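Trehalose-6-phosphate phosphatase (Candida albicans, PDB 5DXF) comprises, in this N-terminal fragment, a region of the glycosyltransferase family 20 type, a family of the GT-B fold built from two Rossmann-like halves. Local coordinates at residues E304-D309 and F444-K449; T440-V445 and T461-V466; R344-K349 and L369-S374. One frame throughout, in Å; residues are numbered along the deposited sequence.

How the interactions relate
All three contacts lie in the carboxy-terminal half of the GT-B fold. Interactions 1 and 2 share helix 439-447, including Phe444 and Val445. Their centres are about 13 Å apart, and they touch where Ile306 CD1 packs on Glu443 CG at 3.6 Å. Interaction 3 stands apart. Its centre is about 16 Å from that of interaction 2, with nearest atoms about 6 Å apart. From interaction 1 the centre distance is about 21 Å, with nearest atoms about 10 Å apart. Asp435 links interactions 2 and 3 indirectly. One carboxylate oxygen, OD1, bonds Thr461 OG1 and Gly462 N; the other, OD2, forms a salt bridge with Arg344.

Interaction 1 of 3, residues E304-D309 and F444-K449; sequences EKIEHD and FVICQK
Glu307 on helix 303-311 meets Ile446 of helix 439-447 and Lys449 in the loop after it. Its CB rests on the branch methyl of Ile446, with Glu307 CB to Ile446 CG2 at 3.8 Å. The same methyl also lies against Glu307 CA. CG then leaves anti to the backbone N (chi1 -171°), and the extended chain carries the carboxylate past Ile446 to the lysine. Glu307 CD comes 4.0 Å from Lys449 CD. At the tip, OE1 forms a salt bridge with Lys449 NZ. Their modelled separation is implausibly short, so its exact length is doubtful at this resolution. The lysine crosses the glutamate at about a right angle. The other oxygen, OE2, hydrogen-bonds to Tyr504 OH on helix 493-509. Lys449 NZ bonds to that hydroxyl as well. Acid, amine and phenol thus form a small polar cluster that joins both segments to helix 493-509.

The apolar side is made by two isoleucines. Ile306 CG2 meets the end methyl of Ile446, CD1, at 4.0 Å, and the two side chains cross at about a right angle. Ile301 touches both and extends this layer. The whole is helix-to-helix packing with a salt bridge beside the apolar layer. It joins helix 303-311 to helix 439-447 of the Rossmann-like half, in a chain whose family belongs to the GT-B clan.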
loop_
_atom_site.group_PDB
_atom_site.type_symbol
_atom_site.label_atom_id
_atom_site.label_comp_id
_atom_site.label_asym_id
_atom_site.label_seq_id
_atom_site.Cartn_x
_atom_site.Cartn_y
_atom_site.Cartn_z
ATOM N N GLU A 304 -16.837 5.109 2.503
ATOM C CA GLU A 304 -18.132 4.884 3.152
ATOM C C GLU A 304 -18.046 3.793 4.217
ATOM O O GLU A 304 -18.605 3.948 5.305
ATOM C CB GLU A 304 -19.233 4.548 2.120
ATOM C CG GLU A 304 -19.297 3.101 1.589
ATOM C CD GLU A 304 -20.638 2.772 0.939
ATOM O OE1 GLU A 304 -21.681 3.213 1.472
ATOM O OE2 GLU A 304 -20.654 2.076 -0.102
ATOM N N LYS A 305 -17.334 2.708 3.923
ATOM C CA LYS A 305 -17.240 1.599 4.860
ATOM C C LYS A 305 -16.369 1.948 6.057
ATOM O O LYS A 305 -16.700 1.604 7.185
ATOM C CB LYS A 305 -16.702 0.338 4.174
ATOM C CG LYS A 305 -16.632 -0.858 5.112
ATOM C CD LYS A 305 -16.754 -2.178 4.369
ATOM C CE LYS A 305 -17.079 -3.297 5.338
ATOM N NZ LYS A 305 -18.263 -2.925 6.156
ATOM N N ILE A 306 -15.255 2.629 5.809
ATOM C CA ILE A 306 -14.364 3.047 6.884
ATOM C C ILE A 306 -15.049 4.049 7.807
ATOM O O ILE A 306 -14.946 3.947 9.026
ATOM C CB ILE A 306 -13.061 3.659 6.326
ATOM C CG1 ILE A 306 -12.192 2.557 5.723
ATOM C CG2 ILE A 306 -12.295 4.402 7.413
ATOM C CD1 ILE A 306 -11.214 3.053 4.694
ATOM N N GLU A 307 -15.761 5.010 7.226
ATOM C CA GLU A 307 -16.514 5.968 8.028
ATOM C C GLU A 307 -17.595 5.254 8.842
ATOM O O GLU A 307 -17.727 5.477 10.054
ATOM C CB GLU A 307 -17.129 7.046 7.138
ATOM C CG GLU A 307 -17.755 8.191 7.901
ATOM C CD GLU A 307 -17.938 9.423 7.043
ATOM O OE1 GLU A 307 -18.659 10.348 7.470
ATOM O OE2 GLU A 307 -17.352 9.470 5.939
ATOM N N HIS A 308 -18.298 4.325 8.213
ATOM C CA HIS A 308 -19.344 3.615 8.908
ATOM C C HIS A 308 -18.839 2.810 10.102
ATOM O O HIS A 308 -19.387 2.902 11.198
ATOM C CB HIS A 308 -20.014 2.663 7.919
ATOM C CG HIS A 308 -20.964 1.703 8.554
ATOM N ND1 HIS A 308 -20.718 0.350 8.620
ATOM C CD2 HIS A 308 -22.157 1.898 9.159
ATOM C CE1 HIS A 308 -21.720 -0.246 9.236
ATOM N NE2 HIS A 308 -22.604 0.671 9.574
ATOM N N ASP A 309 -17.769 2.055 9.891
ATOM C CA ASP A 309 -17.158 1.251 10.933
ATOM C C ASP A 309 -16.582 2.119 12.021
ATOM O O ASP A 309 -16.665 1.807 13.184
ATOM C CB ASP A 309 -16.101 0.332 10.347
ATOM C CG ASP A 309 -16.669 -0.640 9.356
ATOM O OD1 ASP A 309 -17.841 -0.505 8.997
ATOM O OD2 ASP A 309 -15.948 -1.548 8.925
ATOM N N PHE A 444 -7.098 7.891 8.712
ATOM C CA PHE A 444 -7.009 8.797 9.852
ATOM C C PHE A 444 -7.827 10.062 9.618
ATOM O O PHE A 444 -8.567 10.509 10.505
ATOM C CB PHE A 444 -5.548 9.161 10.130
ATOM C CG PHE A 444 -5.374 10.310 11.086
ATOM C CD1 PHE A 444 -5.432 10.105 12.456
ATOM C CD2 PHE A 444 -5.141 11.595 10.614
ATOM C CE1 PHE A 444 -5.267 11.158 13.340
ATOM C CE2 PHE A 444 -4.977 12.655 11.490
ATOM C CZ PHE A 444 -5.038 12.436 12.855
ATOM N N VAL A 445 -7.686 10.640 8.427
ATOM C CA VAL A 445 -8.421 11.852 8.085
ATOM C C VAL A 445 -9.924 11.596 8.163
ATOM O O VAL A 445 -10.671 12.431 8.679
ATOM C CB VAL A 445 -8.047 12.379 6.680
ATOM C CG1 VAL A 445 -8.977 13.502 6.265
ATOM C CG2 VAL A 445 -6.606 12.863 6.659
ATOM N N ILE A 446 -10.367 10.439 7.669
ATOM C CA ILE A 446 -11.776 10.072 7.816
ATOM C C ILE A 446 -12.166 9.993 9.293
ATOM O O ILE A 446 -13.204 10.518 9.710
ATOM C CB ILE A 446 -12.108 8.716 7.155
ATOM C CG1 ILE A 446 -11.966 8.793 5.637
ATOM C CG2 ILE A 446 -13.517 8.278 7.522
ATOM C CD1 ILE A 446 -12.365 7.515 4.950
ATOM N N CYS A 447 -11.316 9.342 10.079
ATOM C CA CYS A 447 -11.585 9.117 11.495
ATOM C C CYS A 447 -11.559 10.398 12.318
ATOM O O CYS A 447 -11.997 10.406 13.467
ATOM C CB CYS A 447 -10.577 8.122 12.076
ATOM S SG CYS A 447 -10.807 6.412 11.538
ATOM N N GLN A 448 -11.039 11.476 11.738
ATOM C CA GLN A 448 -10.919 12.728 12.475
ATOM C C GLN A 448 -11.897 13.809 12.038
ATOM O O GLN A 448 -11.744 14.959 12.433
ATOM C CB GLN A 448 -9.494 13.275 12.353
ATOM C CG GLN A 448 -8.472 12.475 13.119
ATOM C CD GLN A 448 -8.784 12.399 14.597
ATOM O OE1 GLN A 448 -9.329 13.337 15.177
ATOM N NE2 GLN A 448 -8.440 11.278 15.218
ATOM N N LYS A 449 -12.898 13.460 11.236
ATOM C CA LYS A 449 -13.804 14.478 10.704
ATOM C C LYS A 449 -14.559 15.214 11.810
ATOM O O LYS A 449 -14.819 16.410 11.693
ATOM C CB LYS A 449 -14.800 13.865 9.705
ATOM C CG LYS A 449 -16.100 13.358 10.312
ATOM C CD LYS A 449 -16.941 12.591 9.298
ATOM C CE LYS A 449 -18.057 13.444 8.693
ATOM N NZ LYS A 449 -19.029 12.627 7.899
#

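Interaction 2 of 3, residues T440-V445 and T461-V466; sequences TSLEFV and TGTATV
Thr463 packs its methyl group onto Ser441 and Leu442 of helix 439-447. The helix is the crossover of a beta-alpha-beta unit, running between parallel strands 428-430 and 455-458 of the Rossmann-like half. Thr463 belongs to the loop that follows strand 455-458, so the contact closes that loop back on the helix.

The close part is small and buried. With Thr463 OG1 beside the backbone N (chi1 -54°), the methyl CG2 takes the anti position and faces the helix. Thr463 CG2 lies 3.4 Å from Ser441 OG and 3.8 Å from Leu442 CD2. Leu442 approaches with this single branch. Its side chain also touches Val507 on helix 493-509 and Ile301.

Toward Val466 the contact is looser. Val466 starts out toward the helix, but its CG2 stays 4.6 Å from Leu442 CD2, and the side chain packs on Pro298 instead. Thr465 is exposed and touches Ser261.

The two hydroxyls do not bond to each other; Ser441 OG and Thr463 OG1 are 3.7 Å apart. Both use the backbone of Asn438: Ser441 OG bonds to its O, and Thr463 OG1 bonds to its N.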
loop_
_atom_site.group_PDB
_atom_site.type_symbol
_atom_site.label_atom_id
_atom_site.label_comp_id
_atom_site.label_asym_id
_atom_site.label_seq_id
_atom_site.Cartn_x
_atom_site.Cartn_y
_atom_site.Cartn_z
ATOM N N THR A 440 -3.101 4.663 5.717
ATOM C CA THR A 440 -3.318 5.028 7.112
ATOM C C THR A 440 -3.636 6.512 7.291
ATOM O O THR A 440 -4.464 6.874 8.124
ATOM C CB THR A 440 -2.085 4.664 7.969
ATOM O OG1 THR A 440 -1.821 3.261 7.850
ATOM C CG2 THR A 440 -2.314 5.010 9.434
ATOM N N SER A 441 -2.987 7.366 6.505
ATOM C CA SER A 441 -3.229 8.804 6.582
ATOM C C SER A 441 -4.658 9.150 6.177
ATOM O O SER A 441 -5.343 9.908 6.866
ATOM C CB SER A 441 -2.233 9.564 5.703
ATOM O OG SER A 441 -2.253 9.079 4.372
ATOM N N LEU A 442 -5.099 8.588 5.056
ATOM C CA LEU A 442 -6.453 8.793 4.558
ATOM C C LEU A 442 -7.493 8.303 5.568
ATOM O O LEU A 442 -8.431 9.036 5.923
ATOM C CB LEU A 442 -6.634 8.078 3.219
ATOM C CG LEU A 442 -5.580 8.341 2.140
ATOM C CD1 LEU A 442 -5.793 7.425 0.942
ATOM C CD2 LEU A 442 -5.602 9.799 1.712
ATOM N N GLU A 443 -7.316 7.067 6.029
ATOM C CA GLU A 443 -8.192 6.497 7.053
ATOM C C GLU A 443 -8.253 7.376 8.303
ATOM O O GLU A 443 -9.325 7.585 8.875
ATOM C CB GLU A 443 -7.730 5.087 7.425
ATOM C CG GLU A 443 -8.306 4.001 6.531
ATOM C CD GLU A 443 -7.492 2.722 6.555
ATOM O OE1 GLU A 443 -7.947 1.717 5.968
ATOM O OE2 GLU A 443 -6.395 2.724 7.152
ATOM N N PHE A 444 -7.098 7.891 8.712
ATOM C CA PHE A 444 -7.009 8.797 9.852
ATOM C C PHE A 444 -7.827 10.062 9.618
ATOM O O PHE A 444 -8.567 10.509 10.505
ATOM C CB PHE A 444 -5.548 9.161 10.130
ATOM C CG PHE A 444 -5.374 10.310 11.086
ATOM C CD1 PHE A 444 -5.432 10.105 12.456
ATOM C CD2 PHE A 444 -5.141 11.595 10.614
ATOM C CE1 PHE A 444 -5.267 11.158 13.340
ATOM C CE2 PHE A 444 -4.977 12.655 11.490
ATOM C CZ PHE A 444 -5.038 12.436 12.855
ATOM N N VAL A 445 -7.686 10.640 8.427
ATOM C CA VAL A 445 -8.421 11.852 8.085
ATOM C C VAL A 445 -9.924 11.596 8.163
ATOM O O VAL A 445 -10.671 12.431 8.679
ATOM C CB VAL A 445 -8.047 12.379 6.680
ATOM C CG1 VAL A 445 -8.977 13.502 6.265
ATOM C CG2 VAL A 445 -6.606 12.863 6.659
ATOM N N THR A 461 6.252 10.709 0.847
ATOM C CA THR A 461 5.193 9.724 0.664
ATOM C C THR A 461 4.299 10.148 -0.495
ATOM O O THR A 461 4.167 11.337 -0.790
ATOM C CB THR A 461 4.345 9.526 1.941
ATOM O OG1 THR A 461 3.549 8.344 1.806
ATOM C CG2 THR A 461 3.433 10.717 2.185
ATOM N N GLY A 462 3.697 9.166 -1.157
ATOM C CA GLY A 462 2.855 9.425 -2.310
ATOM C C GLY A 462 1.607 10.216 -1.965
ATOM O O GLY A 462 1.076 10.940 -2.801
ATOM N N THR A 463 1.139 10.082 -0.729
ATOM C CA THR A 463 -0.097 10.739 -0.308
ATOM C C THR A 463 0.074 12.257 -0.263
ATOM O O THR A 463 -0.891 13.006 -0.427
ATOM C CB THR A 463 -0.569 10.218 1.064
ATOM O OG1 THR A 463 -0.675 8.789 1.024
ATOM C CG2 THR A 463 -1.928 10.792 1.414
ATOM N N ALA A 464 1.310 12.710 -0.068
ATOM C CA ALA A 464 1.614 14.134 -0.154
ATOM C C ALA A 464 1.182 14.705 -1.509
ATOM O O ALA A 464 0.886 15.896 -1.620
ATOM C CB ALA A 464 3.098 14.383 0.079
ATOM N N THR A 465 1.142 13.851 -2.532
ATOM C CA THR A 465 0.690 14.262 -3.857
ATOM C C THR A 465 -0.787 14.651 -3.872
ATOM O O THR A 465 -1.173 15.598 -4.569
ATOM C CB THR A 465 0.939 13.152 -4.901
ATOM O OG1 THR A 465 2.326 13.142 -5.264
ATOM C CG2 THR A 465 0.096 13.367 -6.152
ATOM N N VAL A 466 -1.616 13.951 -3.101
ATOM C CA VAL A 466 -3.049 14.232 -3.141
ATOM C C VAL A 466 -3.491 15.183 -2.027
ATOM O O VAL A 466 -4.309 16.073 -2.263
ATOM C CB VAL A 466 -3.891 12.924 -3.076
ATOM C CG1 VAL A 466 -3.450 11.977 -4.180
ATOM C CG2 VAL A 466 -3.788 12.242 -1.714
#

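Interaction 3 of 3, residues R344-K349 and L369-S374; sequences RGVIQK and LIQVSS
Lys349 on helix 346-359 and Gln371 on strand 367-374 meet through a hydrogen bond, from Lys349 NZ to Gln371 OE1 at 2.9 Å. The amine comes to the side of the amide oxygen, at a C=O...N angle of 117°, and lies 24° out of the carbonyl plane. Both chains bend to make this bond. Gln371 turns at chi2 (69°), and Lys349 turns at chi3. Lys349 CD also runs beside Gln371 OE1, at 3.6 Å.

A second polar partner is Asp338 of the neighbouring strand 332-339, outside both segments. Asp338 OD2 forms a salt bridge with Lys349 NZ and a hydrogen bond with Gln371 NE2. OE1 and NE2 of the glutamine are thus both engaged, which fixes the rotation of its amide. The carboxylate probably helps balance the charge of this buried lysine. Lys349 NZ also makes a weak hydrogen bond to Leu429 O.

The van der Waals contacts are loose. Lys349 CG lies 4.4 Å from Leu369 CD1, and Val346 CG2 lies 4.3 Å from Gln371 NE2. Val346 also packs on Val387 of helix 381-398.

On the backbone, Gly345 takes the N-cap position of the helix, with a positive phi. Its carbonyl oxygen accepts from Lys349 N and also bonds to Thr431 OG1. Strand 332-339, helix 346-359 and strand 367-374 form a beta-alpha-beta unit, the repeating element of Rossmann-like folds.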
loop_
_atom_site.group_PDB
_atom_site.type_symbol
_atom_site.label_atom_id
_atom_site.label_comp_id
_atom_site.label_asym_id
_atom_site.label_seq_id
_atom_site.Cartn_x
_atom_site.Cartn_y
_atom_site.Cartn_z
ATOM N N ARG A 344 9.085 2.685 5.376
ATOM C CA ARG A 344 7.939 3.214 6.111
ATOM C C ARG A 344 8.359 4.240 7.164
ATOM O O ARG A 344 7.516 4.921 7.747
ATOM C CB ARG A 344 7.152 2.074 6.755
ATOM C CG ARG A 344 6.454 1.183 5.741
ATOM C CD ARG A 344 5.542 2.000 4.836
ATOM N NE ARG A 344 4.804 1.165 3.893
ATOM C CZ ARG A 344 3.795 1.598 3.143
ATOM N NH1 ARG A 344 3.397 2.860 3.225
ATOM N NH2 ARG A 344 3.181 0.766 2.312
ATOM N N GLY A 345 9.663 4.336 7.401
ATOM C CA GLY A 345 10.232 5.420 8.181
ATOM C C GLY A 345 9.857 5.505 9.648
ATOM O O GLY A 345 9.630 6.598 10.169
ATOM N N VAL A 346 9.804 4.363 10.324
ATOM C CA VAL A 346 9.516 4.338 11.754
ATOM C C VAL A 346 10.686 4.927 12.542
ATOM O O VAL A 346 10.491 5.648 13.524
ATOM C CB VAL A 346 9.221 2.906 12.244
ATOM C CG1 VAL A 346 8.955 2.895 13.743
ATOM C CG2 VAL A 346 8.039 2.323 11.488
ATOM N N ILE A 347 11.898 4.620 12.093
ATOM C CA ILE A 347 13.118 5.122 12.717
ATOM C C ILE A 347 13.157 6.648 12.745
ATOM O O ILE A 347 13.472 7.252 13.773
ATOM C CB ILE A 347 14.367 4.591 11.985
ATOM C CG1 ILE A 347 14.516 3.087 12.221
ATOM C CG2 ILE A 347 15.615 5.332 12.440
ATOM C CD1 ILE A 347 15.496 2.414 11.292
ATOM N N GLN A 348 12.829 7.266 11.615
ATOM C CA GLN A 348 12.814 8.721 11.513
ATOM C C GLN A 348 11.751 9.317 12.431
ATOM O O GLN A 348 11.953 10.376 13.029
ATOM C CB GLN A 348 12.573 9.161 10.066
ATOM C CG GLN A 348 13.758 8.934 9.132
ATOM C CD GLN A 348 13.995 7.470 8.815
ATOM O OE1 GLN A 348 13.053 6.687 8.704
ATOM N NE2 GLN A 348 15.259 7.091 8.677
ATOM N N LYS A 349 10.621 8.625 12.541
ATOM C CA LYS A 349 9.540 9.045 13.424
ATOM C C LYS A 349 10.000 9.043 14.877
ATOM O O LYS A 349 9.749 9.993 15.621
ATOM C CB LYS A 349 8.324 8.132 13.255
ATOM C CG LYS A 349 7.120 8.532 14.093
ATOM C CD LYS A 349 6.012 7.494 14.000
ATOM C CE LYS A 349 5.673 7.167 12.552
ATOM N NZ LYS A 349 4.495 6.260 12.449
ATOM N N LEU A 369 3.395 8.222 22.406
ATOM C CA LEU A 369 3.444 7.757 21.024
ATOM C C LEU A 369 3.047 6.287 20.953
ATOM O O LEU A 369 3.715 5.430 21.532
ATOM C CB LEU A 369 4.845 7.967 20.431
ATOM C CG LEU A 369 5.079 7.650 18.948
ATOM C CD1 LEU A 369 6.111 8.595 18.352
ATOM C CD2 LEU A 369 5.530 6.211 18.759
ATOM N N ILE A 370 1.956 5.997 20.250
ATOM C CA ILE A 370 1.512 4.620 20.067
ATOM C C ILE A 370 1.816 4.144 18.653
ATOM O O ILE A 370 1.274 4.671 17.679
ATOM C CB ILE A 370 0.003 4.465 20.348
ATOM C CG1 ILE A 370 -0.292 4.781 21.814
ATOM C CG2 ILE A 370 -0.463 3.055 20.000
ATOM C CD1 ILE A 370 -1.756 4.987 22.113
ATOM N N GLN A 371 2.695 3.151 18.549
ATOM C CA GLN A 371 3.062 2.578 17.260
ATOM C C GLN A 371 2.682 1.102 17.192
ATOM O O GLN A 371 3.154 0.295 17.994
ATOM C CB GLN A 371 4.564 2.743 17.001
ATOM C CG GLN A 371 5.004 2.324 15.605
ATOM C CD GLN A 371 4.480 3.253 14.528
ATOM O OE1 GLN A 371 4.312 4.451 14.755
ATOM N NE2 GLN A 371 4.215 2.704 13.349
ATOM N N VAL A 372 1.814 0.762 16.245
ATOM C CA VAL A 372 1.508 -0.633 15.959
ATOM C C VAL A 372 2.183 -1.017 14.647
ATOM O O VAL A 372 1.977 -0.374 13.617
ATOM C CB VAL A 372 -0.012 -0.890 15.886
ATOM C CG1 VAL A 372 -0.720 0.300 15.265
ATOM C CG2 VAL A 372 -0.303 -2.163 15.101
ATOM N N SER A 373 3.005 -2.061 14.692
ATOM C CA SER A 373 3.836 -2.418 13.551
ATOM C C SER A 373 3.525 -3.801 12.990
ATOM O O SER A 373 3.046 -4.685 13.699
ATOM C CB SER A 373 5.315 -2.336 13.932
ATOM O OG SER A 373 5.556 -2.974 15.173
ATOM N N SER A 374 3.808 -3.968 11.703
ATOM C CA SER A 374 3.629 -5.238 11.017
ATOM C C SER A 374 5.001 -5.803 10.655
ATOM O O SER A 374 5.924 -5.042 10.369
ATOM C CB SER A 374 2.763 -5.054 9.770
ATOM O OG SER A 374 1.647 -4.224 10.048
#